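Local atomic coordinates of acyl-CoA thioesterase II TesB2 (Mycobacterium marinum, PDB entry 3U0A), a protein that probably hydrolyses fatty acyl-CoA thioesters to free fatty acids and coenzyme A, as a member of the C/M/P thioester hydrolase family. Residues Gln34-Gly39 / Ser197-Leu202; Pro124-Pro129 / Gln173-His178; Glu151-Ile156 / Arg177-Leu182; Met225-Gly230 / Leu264-Met269. One frame throughout, in Å; residues are numbered along the deposited sequence.

Contact 1 (Gln34-Gly39 / Ser197-Leu202)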
# COMPACT_ATOMS: atom_id res chain seq x y z
N GLN A 34 -21.08 -0.58 -8.28
CA GLN A 34 -19.89 0.13 -8.83
C GLN A 34 -18.58 -0.52 -8.35
O GLN A 34 -17.56 -0.54 -9.08
CB GLN A 34 -19.97 1.66 -8.49
CG GLN A 34 -18.69 2.50 -8.68
CD GLN A 34 -18.19 2.59 -10.12
OE1 GLN A 34 -17.19 1.95 -10.49
NE2 GLN A 34 -18.89 3.38 -10.94
N ARG A 35 -18.63 -1.06 -7.13
CA ARG A 35 -17.49 -1.77 -6.55
C ARG A 35 -17.12 -2.99 -7.43
O ARG A 35 -15.93 -3.31 -7.58
CB ARG A 35 -17.82 -2.19 -5.12
CG ARG A 35 -16.63 -2.27 -4.18
CD ARG A 35 -17.05 -2.63 -2.75
NE ARG A 35 -17.08 -1.48 -1.85
CZ ARG A 35 -17.69 -1.46 -0.66
NH1 ARG A 35 -18.34 -2.52 -0.19
NH2 ARG A 35 -17.65 -0.35 0.09
N THR A 36 -18.14 -3.62 -8.03
CA THR A 36 -17.95 -4.77 -8.93
C THR A 36 -17.22 -4.39 -10.24
O THR A 36 -16.30 -5.09 -10.67
CB THR A 36 -19.32 -5.40 -9.30
OG1 THR A 36 -19.83 -6.10 -8.16
CG2 THR A 36 -19.21 -6.36 -10.49
N PHE A 37 -17.68 -3.31 -10.89
CA PHE A 37 -17.03 -2.80 -12.07
C PHE A 37 -15.58 -2.40 -11.76
O PHE A 37 -14.67 -2.76 -12.48
CB PHE A 37 -17.81 -1.64 -12.68
CG PHE A 37 -17.29 -1.21 -14.01
CD1 PHE A 37 -17.22 -2.09 -15.08
CD2 PHE A 37 -16.83 0.07 -14.21
CE1 PHE A 37 -16.73 -1.68 -16.34
CE2 PHE A 37 -16.36 0.49 -15.46
CZ PHE A 37 -16.31 -0.38 -16.52
N GLY A 38 -15.37 -1.65 -10.70
CA GLY A 38 -14.01 -1.30 -10.27
C GLY A 38 -13.08 -2.49 -10.08
O GLY A 38 -11.96 -2.46 -10.55
N GLY A 39 -13.55 -3.54 -9.42
CA GLY A 39 -12.73 -4.73 -9.22
C GLY A 39 -12.37 -5.47 -10.50
O GLY A 39 -11.26 -5.98 -10.63
N SER A 197 -11.19 -9.21 -2.54
CA SER A 197 -10.76 -8.14 -1.62
C SER A 197 -11.35 -6.79 -2.06
O SER A 197 -11.94 -6.07 -1.27
CB SER A 197 -9.23 -8.04 -1.52
OG SER A 197 -8.80 -6.84 -0.87
N ASP A 198 -11.24 -6.48 -3.33
CA ASP A 198 -11.90 -5.28 -3.82
C ASP A 198 -13.42 -5.23 -3.53
O ASP A 198 -13.96 -4.13 -3.47
CB ASP A 198 -11.61 -5.07 -5.32
CG ASP A 198 -10.21 -4.49 -5.56
OD1 ASP A 198 -9.61 -3.97 -4.59
OD2 ASP A 198 -9.71 -4.58 -6.70
N LEU A 199 -14.08 -6.39 -3.35
CA LEU A 199 -15.52 -6.43 -3.01
C LEU A 199 -15.77 -6.38 -1.54
O LEU A 199 -16.84 -5.97 -1.14
CB LEU A 199 -16.22 -7.69 -3.52
CG LEU A 199 -16.19 -7.94 -5.02
CD1 LEU A 199 -17.16 -9.04 -5.44
CD2 LEU A 199 -16.46 -6.67 -5.82
N THR A 200 -14.80 -6.79 -0.72
CA THR A 200 -15.08 -7.06 0.72
C THR A 200 -14.30 -6.30 1.75
O THR A 200 -14.81 -6.14 2.83
CB THR A 200 -14.88 -8.54 1.05
OG1 THR A 200 -13.49 -8.87 0.91
CG2 THR A 200 -15.72 -9.38 0.13
N LEU A 201 -13.10 -5.84 1.48
CA LEU A 201 -12.30 -5.20 2.55
C LEU A 201 -12.88 -3.91 3.10
O LEU A 201 -12.92 -3.77 4.28
CB LEU A 201 -10.86 -4.95 2.14
CG LEU A 201 -9.90 -4.43 3.21
CD1 LEU A 201 -9.79 -5.38 4.40
CD2 LEU A 201 -8.54 -4.26 2.56
N LEU A 202 -13.33 -3.00 2.27
CA LEU A 202 -13.73 -1.67 2.73
C LEU A 202 -14.94 -1.72 3.67
O LEU A 202 -15.18 -0.77 4.45
CB LEU A 202 -13.96 -0.70 1.56
CG LEU A 202 -12.70 0.01 1.04
CD1 LEU A 202 -12.97 0.82 -0.24
CD2 LEU A 202 -12.09 0.89 2.13
O HOH W 1 -9.07 -6.69 -8.73

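Contact 2 (Pro124-Pro129 / Gln173-His178). With SO4 (sulfate ion), chain C.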
# COMPACT_ATOMS: atom_id res chain seq x y z
N PRO A 124 -4.27 -15.91 13.00
CA PRO A 124 -5.09 -15.62 14.17
C PRO A 124 -6.08 -16.74 14.46
O PRO A 124 -6.46 -17.50 13.55
CB PRO A 124 -5.84 -14.35 13.79
CG PRO A 124 -5.95 -14.45 12.32
CD PRO A 124 -4.65 -15.07 11.86
N ALA A 125 -6.44 -16.85 15.73
CA ALA A 125 -7.48 -17.74 16.15
C ALA A 125 -8.77 -17.31 15.48
O ALA A 125 -9.26 -16.19 15.70
CB ALA A 125 -7.64 -17.72 17.67
N ALA A 126 -9.26 -18.16 14.59
CA ALA A 126 -10.58 -18.00 14.01
C ALA A 126 -11.28 -19.35 14.18
O ALA A 126 -10.62 -20.38 14.45
CB ALA A 126 -10.51 -17.59 12.55
N PRO A 127 -12.61 -19.34 14.12
CA PRO A 127 -13.29 -20.61 14.18
C PRO A 127 -13.28 -21.20 12.78
O PRO A 127 -13.15 -20.44 11.82
CB PRO A 127 -14.70 -20.25 14.64
CG PRO A 127 -14.87 -18.83 14.27
CD PRO A 127 -13.52 -18.20 14.33
N PRO A 128 -13.38 -22.53 12.65
CA PRO A 128 -13.40 -23.07 11.31
C PRO A 128 -14.62 -22.57 10.52
O PRO A 128 -15.61 -22.17 11.11
CB PRO A 128 -13.46 -24.58 11.53
CG PRO A 128 -12.80 -24.80 12.83
CD PRO A 128 -13.10 -23.57 13.66
N PRO A 129 -14.53 -22.57 9.18
CA PRO A 129 -15.69 -22.11 8.40
C PRO A 129 -16.90 -23.04 8.50
O PRO A 129 -18.03 -22.59 8.40
CB PRO A 129 -15.15 -22.12 6.96
CG PRO A 129 -14.02 -23.11 6.97
CD PRO A 129 -13.41 -23.03 8.34
N GLN A 173 -13.51 -10.55 10.32
CA GLN A 173 -12.97 -11.78 9.74
C GLN A 173 -13.98 -12.46 8.85
O GLN A 173 -15.11 -12.70 9.27
CB GLN A 173 -12.46 -12.70 10.84
CG GLN A 173 -11.08 -12.28 11.31
CD GLN A 173 -10.69 -12.85 12.65
OE1 GLN A 173 -11.50 -13.51 13.31
NE2 GLN A 173 -9.44 -12.62 13.05
N VAL A 174 -13.55 -12.76 7.62
CA VAL A 174 -14.38 -13.44 6.63
C VAL A 174 -13.65 -14.63 5.99
O VAL A 174 -12.51 -14.50 5.55
CB VAL A 174 -14.81 -12.49 5.50
CG1 VAL A 174 -15.91 -13.14 4.68
CG2 VAL A 174 -15.30 -11.17 6.07
N TRP A 175 -14.32 -15.77 5.92
CA TRP A 175 -13.82 -16.90 5.14
C TRP A 175 -14.45 -16.91 3.79
O TRP A 175 -15.65 -16.73 3.66
CB TRP A 175 -14.17 -18.20 5.80
CG TRP A 175 -13.41 -18.56 7.03
CD1 TRP A 175 -13.79 -18.35 8.33
CD2 TRP A 175 -12.14 -19.26 7.11
NE1 TRP A 175 -12.86 -18.84 9.19
CE2 TRP A 175 -11.84 -19.40 8.52
CE3 TRP A 175 -11.26 -19.78 6.18
CZ2 TRP A 175 -10.70 -20.03 8.97
CZ3 TRP A 175 -10.09 -20.39 6.63
CH2 TRP A 175 -9.82 -20.51 8.00
N PHE A 176 -13.67 -17.16 2.77
CA PHE A 176 -14.20 -17.21 1.42
C PHE A 176 -13.55 -18.30 0.61
O PHE A 176 -12.41 -18.69 0.87
CB PHE A 176 -14.13 -15.83 0.69
CG PHE A 176 -12.72 -15.30 0.45
CD1 PHE A 176 -12.12 -15.35 -0.82
CD2 PHE A 176 -11.99 -14.67 1.48
CE1 PHE A 176 -10.84 -14.82 -1.04
CE2 PHE A 176 -10.70 -14.16 1.26
CZ PHE A 176 -10.13 -14.23 -0.00
N ARG A 177 -14.28 -18.76 -0.39
CA ARG A 177 -13.86 -19.87 -1.20
C ARG A 177 -14.71 -19.85 -2.47
O ARG A 177 -15.93 -19.70 -2.39
CB ARG A 177 -14.05 -21.17 -0.41
CG ARG A 177 -13.94 -22.43 -1.24
CD ARG A 177 -14.11 -23.70 -0.42
NE ARG A 177 -15.49 -24.06 -0.14
CZ ARG A 177 -15.88 -25.23 0.39
NH1 ARG A 177 -15.00 -26.18 0.70
NH2 ARG A 177 -17.17 -25.45 0.61
N HIS A 178 -14.07 -20.03 -3.62
CA HIS A 178 -14.75 -20.26 -4.89
C HIS A 178 -15.37 -21.64 -4.84
O HIS A 178 -14.67 -22.62 -4.60
CB HIS A 178 -13.80 -20.14 -6.08
CG HIS A 178 -14.50 -20.01 -7.43
ND1 HIS A 178 -14.78 -21.07 -8.21
CD2 HIS A 178 -15.01 -18.91 -8.09
CE1 HIS A 178 -15.42 -20.67 -9.32
NE2 HIS A 178 -15.57 -19.35 -9.25
S SO4 C . -16.72 -29.41 1.77
O1 SO4 C . -15.26 -29.22 2.10
O2 SO4 C . -17.63 -29.01 2.90
O3 SO4 C . -17.12 -28.62 0.55
O4 SO4 C . -16.90 -30.85 1.47

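Contact 3 (Glu151-Ile156 / Arg177-Leu182). With SO4 (sulfate ion), chain C.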
# COMPACT_ATOMS: atom_id res chain seq x y z
N GLU A 151 -20.92 -17.27 -7.02
CA GLU A 151 -19.81 -18.24 -7.29
C GLU A 151 -19.09 -18.66 -6.03
O GLU A 151 -18.34 -19.64 -6.05
CB GLU A 151 -18.73 -17.62 -8.18
CG GLU A 151 -19.06 -17.39 -9.64
CD GLU A 151 -17.89 -16.71 -10.37
OE1 GLU A 151 -16.89 -17.40 -10.74
OE2 GLU A 151 -17.96 -15.45 -10.55
N TRP A 152 -19.30 -17.92 -4.95
CA TRP A 152 -18.48 -17.98 -3.76
C TRP A 152 -19.25 -18.40 -2.54
O TRP A 152 -20.43 -18.18 -2.41
CB TRP A 152 -17.86 -16.62 -3.47
CG TRP A 152 -17.07 -16.05 -4.60
CD1 TRP A 152 -17.52 -15.25 -5.64
CD2 TRP A 152 -15.64 -16.22 -4.84
NE1 TRP A 152 -16.48 -14.93 -6.47
CE2 TRP A 152 -15.34 -15.49 -6.05
CE3 TRP A 152 -14.63 -16.89 -4.20
CZ2 TRP A 152 -14.07 -15.43 -6.56
CZ3 TRP A 152 -13.36 -16.84 -4.72
CH2 TRP A 152 -13.08 -16.12 -5.88
N ASP A 153 -18.50 -19.00 -1.64
CA ASP A 153 -18.88 -19.29 -0.31
C ASP A 153 -18.28 -18.23 0.57
O ASP A 153 -17.07 -18.02 0.55
CB ASP A 153 -18.26 -20.62 0.07
CG ASP A 153 -19.26 -21.69 0.21
OD1 ASP A 153 -19.61 -21.96 1.38
OD2 ASP A 153 -19.71 -22.24 -0.83
N VAL A 154 -19.10 -17.60 1.39
CA VAL A 154 -18.62 -16.49 2.20
C VAL A 154 -19.15 -16.61 3.61
O VAL A 154 -20.35 -16.75 3.79
CB VAL A 154 -19.04 -15.16 1.59
CG1 VAL A 154 -18.32 -14.02 2.28
CG2 VAL A 154 -18.79 -15.17 0.08
N ARG A 155 -18.28 -16.58 4.61
CA ARG A 155 -18.75 -16.84 5.98
C ARG A 155 -18.10 -15.85 6.90
O ARG A 155 -16.87 -15.80 6.96
CB ARG A 155 -18.42 -18.28 6.39
CG ARG A 155 -19.04 -19.30 5.46
CD ARG A 155 -19.04 -20.74 5.98
NE ARG A 155 -19.48 -21.61 4.88
CZ ARG A 155 -19.58 -22.94 4.92
NH1 ARG A 155 -19.31 -23.63 6.01
NH2 ARG A 155 -19.98 -23.59 3.82
N ILE A 156 -18.93 -15.06 7.58
CA ILE A 156 -18.48 -13.89 8.31
C ILE A 156 -18.41 -14.24 9.77
O ILE A 156 -19.41 -14.60 10.37
CB ILE A 156 -19.42 -12.68 8.07
CG1 ILE A 156 -19.69 -12.57 6.54
CG2 ILE A 156 -18.82 -11.38 8.61
CD1 ILE A 156 -19.98 -11.18 6.00
N ARG A 177 -14.28 -18.76 -0.39
CA ARG A 177 -13.86 -19.87 -1.20
C ARG A 177 -14.71 -19.85 -2.47
O ARG A 177 -15.93 -19.70 -2.39
CB ARG A 177 -14.05 -21.17 -0.41
CG ARG A 177 -13.94 -22.43 -1.24
CD ARG A 177 -14.11 -23.70 -0.42
NE ARG A 177 -15.49 -24.06 -0.14
CZ ARG A 177 -15.88 -25.23 0.39
NH1 ARG A 177 -15.00 -26.18 0.70
NH2 ARG A 177 -17.17 -25.45 0.61
N HIS A 178 -14.07 -20.03 -3.62
CA HIS A 178 -14.75 -20.26 -4.89
C HIS A 178 -15.37 -21.64 -4.84
O HIS A 178 -14.67 -22.62 -4.60
CB HIS A 178 -13.80 -20.14 -6.08
CG HIS A 178 -14.50 -20.01 -7.43
ND1 HIS A 178 -14.78 -21.07 -8.21
CD2 HIS A 178 -15.01 -18.91 -8.09
CE1 HIS A 178 -15.42 -20.67 -9.32
NE2 HIS A 178 -15.57 -19.35 -9.25
N ARG A 179 -16.68 -21.72 -5.05
CA ARG A 179 -17.45 -22.97 -4.95
C ARG A 179 -16.93 -24.09 -5.86
O ARG A 179 -16.78 -25.21 -5.44
CB ARG A 179 -18.92 -22.72 -5.31
CG ARG A 179 -19.85 -22.68 -4.12
CD ARG A 179 -21.13 -21.89 -4.39
NE ARG A 179 -21.74 -21.53 -3.09
CZ ARG A 179 -22.29 -20.34 -2.76
NH1 ARG A 179 -22.36 -19.33 -3.64
NH2 ARG A 179 -22.79 -20.15 -1.53
N ASP A 180 -16.71 -23.76 -7.12
CA ASP A 180 -16.35 -24.76 -8.11
C ASP A 180 -14.86 -24.69 -8.34
O ASP A 180 -14.29 -23.59 -8.26
CB ASP A 180 -17.04 -24.48 -9.47
CG ASP A 180 -18.55 -24.75 -9.46
OD1 ASP A 180 -19.16 -25.16 -8.43
OD2 ASP A 180 -19.11 -24.54 -10.56
N PRO A 181 -14.25 -25.83 -8.68
CA PRO A 181 -12.81 -25.91 -8.90
C PRO A 181 -12.43 -25.01 -10.04
O PRO A 181 -13.23 -24.84 -10.97
CB PRO A 181 -12.55 -27.37 -9.28
CG PRO A 181 -13.77 -28.12 -8.88
CD PRO A 181 -14.91 -27.12 -8.95
N LEU A 182 -11.23 -24.45 -9.96
CA LEU A 182 -10.72 -23.49 -10.91
C LEU A 182 -9.58 -24.11 -11.70
O LEU A 182 -8.91 -25.02 -11.23
CB LEU A 182 -10.16 -22.27 -10.14
CG LEU A 182 -11.17 -21.44 -9.35
CD1 LEU A 182 -10.55 -20.61 -8.24
CD2 LEU A 182 -11.94 -20.55 -10.33
S SO4 C . -16.72 -29.41 1.77
O1 SO4 C . -15.26 -29.22 2.10
O2 SO4 C . -17.63 -29.01 2.90
O3 SO4 C . -17.12 -28.62 0.55
O4 SO4 C . -16.90 -30.85 1.47

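Contact 4 (Met225-Gly230 / Leu264-Met269)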
# COMPACT_ATOMS: atom_id res chain seq x y z
N MET A 225 -1.50 -4.13 -2.87
CA MET A 225 -1.48 -5.58 -2.55
C MET A 225 -0.10 -6.20 -2.70
O MET A 225 0.72 -5.73 -3.48
CB MET A 225 -2.46 -6.35 -3.44
CG MET A 225 -3.89 -5.87 -3.33
SD MET A 225 -5.00 -6.77 -4.42
CE MET A 225 -6.51 -5.79 -4.16
N TRP A 226 0.14 -7.25 -1.91
CA TRP A 226 1.42 -7.95 -1.94
C TRP A 226 1.15 -9.40 -1.92
O TRP A 226 0.50 -9.89 -1.02
CB TRP A 226 2.28 -7.53 -0.75
CG TRP A 226 2.66 -6.04 -0.76
CD1 TRP A 226 3.79 -5.46 -1.29
CD2 TRP A 226 1.92 -4.94 -0.20
NE1 TRP A 226 3.79 -4.11 -1.11
CE2 TRP A 226 2.69 -3.73 -0.48
CE3 TRP A 226 0.72 -4.82 0.49
CZ2 TRP A 226 2.26 -2.49 -0.08
CZ3 TRP A 226 0.30 -3.54 0.88
CH2 TRP A 226 1.07 -2.41 0.61
N PHE A 227 1.63 -10.10 -2.94
CA PHE A 227 1.30 -11.51 -3.14
C PHE A 227 2.49 -12.32 -2.77
O PHE A 227 3.45 -12.39 -3.52
CB PHE A 227 0.88 -11.75 -4.59
CG PHE A 227 -0.18 -10.83 -5.05
CD1 PHE A 227 -1.46 -10.93 -4.54
CD2 PHE A 227 0.09 -9.82 -5.95
CE1 PHE A 227 -2.46 -10.06 -4.94
CE2 PHE A 227 -0.91 -8.95 -6.34
CZ PHE A 227 -2.18 -9.07 -5.85
N MET A 228 2.45 -12.91 -1.59
CA MET A 228 3.66 -13.50 -0.98
C MET A 228 3.87 -15.02 -1.26
O MET A 228 4.98 -15.43 -1.52
CB MET A 228 3.64 -13.28 0.54
CG MET A 228 3.98 -11.87 1.00
SD MET A 228 2.63 -10.93 1.79
CE MET A 228 1.81 -12.13 2.83
N ARG A 229 2.83 -15.84 -1.18
CA ARG A 229 3.00 -17.31 -1.32
C ARG A 229 1.86 -17.84 -2.15
O ARG A 229 0.80 -17.23 -2.23
CB ARG A 229 2.99 -18.01 0.04
CG ARG A 229 4.21 -17.73 0.88
CD ARG A 229 3.96 -18.07 2.34
NE ARG A 229 5.06 -17.65 3.21
CZ ARG A 229 5.13 -16.50 3.88
NH1 ARG A 229 4.15 -15.59 3.86
NH2 ARG A 229 6.22 -16.24 4.60
N GLY A 230 2.08 -18.98 -2.77
CA GLY A 230 1.03 -19.61 -3.55
C GLY A 230 -0.12 -20.12 -2.70
O GLY A 230 0.06 -20.54 -1.55
N LEU A 264 0.32 -17.52 5.42
CA LEU A 264 0.04 -16.13 5.04
C LEU A 264 0.44 -15.97 3.58
O LEU A 264 1.60 -16.16 3.23
CB LEU A 264 0.83 -15.16 5.95
CG LEU A 264 0.87 -13.69 5.57
CD1 LEU A 264 -0.52 -13.09 5.52
CD2 LEU A 264 1.71 -12.98 6.59
N VAL A 265 -0.53 -15.62 2.74
CA VAL A 265 -0.35 -15.66 1.29
C VAL A 265 -0.50 -14.32 0.62
O VAL A 265 0.04 -14.16 -0.47
CB VAL A 265 -1.33 -16.67 0.65
CG1 VAL A 265 -1.13 -18.05 1.26
CG2 VAL A 265 -2.78 -16.24 0.83
N ALA A 266 -1.22 -13.37 1.24
CA ALA A 266 -1.35 -11.97 0.75
C ALA A 266 -1.69 -10.93 1.83
O ALA A 266 -2.31 -11.25 2.85
CB ALA A 266 -2.33 -11.89 -0.42
N ALA A 267 -1.22 -9.70 1.61
CA ALA A 267 -1.51 -8.54 2.46
C ALA A 267 -2.14 -7.49 1.59
O ALA A 267 -1.81 -7.39 0.41
CB ALA A 267 -0.25 -7.99 3.10
N VAL A 268 -3.08 -6.73 2.14
CA VAL A 268 -3.74 -5.68 1.37
C VAL A 268 -3.96 -4.47 2.25
O VAL A 268 -4.31 -4.60 3.42
CB VAL A 268 -5.14 -6.10 0.85
CG1 VAL A 268 -5.79 -4.96 0.10
CG2 VAL A 268 -5.07 -7.35 -0.04
N MET A 269 -3.76 -3.28 1.68
CA MET A 269 -4.25 -2.03 2.25
C MET A 269 -5.09 -1.31 1.21
O MET A 269 -4.73 -1.31 0.05
CB MET A 269 -3.08 -1.16 2.61
CG MET A 269 -2.39 -1.62 3.87
SD MET A 269 -3.16 -0.70 5.19
CE MET A 269 -1.90 0.51 5.54

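Contact 1 (Gln34-Gly39 / Ser197-Leu202)
Arg35, Leu199 and Asp198 bury the most surface where the start of helix 34-51 meets the C-terminal part of helix 186-200. Arg35 reaches across with its methylenes: CG is anti to the backbone N (chi1 -150°) and lies 3.3 Å from the carbonyl O of Asp198, while CD is 3.7 Å from Leu199 O. A bend at chi3 (-102°) then swings the guanidinium over Leu202, whose CB sits 4.0 Å from Arg35 NH2, over one face of the flat group. Leu199 answers from the other helix. It sets out away from helix 34-51, yet its branch curls back so that Leu199 CD2 packs 3.9 Å from Thr36 CA, close to the Arg35 carbonyl. Gly39 has no side chain, and its CA comes within 3.9 Å of Asp198 OD2. A water donates to both Gly39 O and Asp198 OD2, at 3.0 Å from each, and so ties helix backbone to carboxylate; the other oxygen, OD1, is hydrogen-bonded to His223 of strand 217-227. The two helices, one from each thioesterase domain, thus meet through close packing and a shared water, as expected of the central helices in a double-hotdog thioesterase.

Contact 2 (Pro124-Pro129 / Gln173-His178)
Trp175 leaves strand 171-178 with CG anti to its carbonyl carbon (chi1 -73°), and chi2 of 96° turns the indole across that direction, presenting one face to the incoming proline-rich chain. Gln173, two residues earlier and on the same side of the strand, is extended beyond CG and carries its amide out to the beginning of segment 124-129. Pro129 covers the tryptophan: its CD stands 4.0 Å from the centroid of the six-membered ring and only 14° off the normal, a CH-pi contact over the face, while CB lies 4.0 Å from Trp175 CG. The indole N-H turns to the backbone instead, giving a weak hydrogen bond from Trp175 NE1 to Pro127 O at 3.1 Å. Ala126 adds its methyl, CB being 4.3 Å from Trp175 CZ2. Farther back, Pro124 CG packs 4.0 Å from NE2 of Gln173, the two side chains running antiparallel alongside one another; that NE2 has its polar partner in Asp240 OD1 of strand 237-247. An extended proline-rich segment that turns at Pro129, held on the strand mainly by Trp175 with Gln173 beside it, fits the long connection between strands 119-120 and 152-156, which probably links the two hotdog units.

Contact 3 (Glu151-Ile156 / Arg177-Leu182)
The His178 ring is enclosed on both faces: Glu151 O lies over one, Leu182 CD2 stands 3.5 Å above the other, and Glu151 OE1 and Trp152 CZ2 approach at its edge. That edge in turn points into the face of Trp152, a T-shaped pair with planes at 89° and the imidazole centroid 5.0 Å from that of the six-membered ring. Both imidazole nitrogens donate in the ring plane. His178 NE2 gives a bond of 2.8 Å to Glu151 OE1, met 35° out of the carboxylate plane, and His178 ND1 one of 2.6 Å to Asp180 O. Behind these rings the strands pair antiparallel: Asp153 N reaches Arg177 O at 2.8 Å in an almost perfectly straight bond (179°), Arg177 N returns one to Asp153 O, and Arg179 N binds Glu151 O just past the paired residues. Trp152 continues inward to Ala192 and Met196 of helix 186-200. Asp153 and Arg177 project from the other side of the sheet. There Asp153 OD2 forms a salt bridge with Arg179 NE at 3.1 Å, Arg179 NH1 being hydrogen-bonded to Glu150 O, and Asp153 OD1 another with Arg155 NH2 at 3.0 Å. Donation from both ring nitrogens, one to a carboxylate, would favour a positively charged His178; Asp153 offsets Arg155 and Arg179, while Arg177, without a salt bridge to it, takes a sulfate probably from the crystallisation liquor (NH2 to O3 3.2 Å).

Contact 4 (Met225-Gly230 / Leu264-Met269)
Strands 225-227 and 264-269 run antiparallel at 172°, their axes 4.8 Å apart, with Trp226 and Ala267 as the hydrogen-bonded pair: Trp226 N to Ala267 O is 3.0 Å and Ala267 N to Trp226 O 3.1 Å. Beyond Phe227 the pairing loosens, and Val265 O accepts from Met228 N at 2.9 Å and weakly from Arg229 N. Val265 also forms, with Ala266, a classic bulge opposite Ile257. Met225 and Val268 lie side by side, Met225 CG to Val268 CG2 3.8 Å, on the face that meets helix 186-200. On the other face Trp226 sets CE3 4.2 Å from Ala267 CB. Met228 is bent at chi2 and chi3, which folds its thioether back along the neighbouring strand until Met228 CE presses 3.3 Å from Leu264 CG. Arg229, extended from CG to NE, ends with NH1 2.7 Å from Leu264 O, 26° above the carbonyl plane. One strand pair therefore separates two environments, apolar packing against the chain's own helix and a subunit interface where the Trp226 indole N-H is taken by Asp222 OD2 of the second subunit, while Arg229 NH1 is shared between Leu264 O and Ser245 OG of that subunit.

How the contacts relate
Contact 1 joins helix 34-51 to helix 186-200 near the middle of the chain, and along the sequence it encloses contacts 2 and 3. Those two end on the same strand, 171-178, with centres 12 Å apart; strand 152-156 lies beside it, and Arg155 connects them by bonding Trp175 N through its carbonyl and Pro129 O through NH1. Contact 4 opens after the others close. Its centre is 17 Å from that of contact 1, yet the two touch where Met225 and Val268 pack against Ser197 and Asp198. In this double-hotdog body contact 4 thus lies between helix 186-200 and the second subunit, while contacts 2 and 3 sit toward the outer strands of the same sheet.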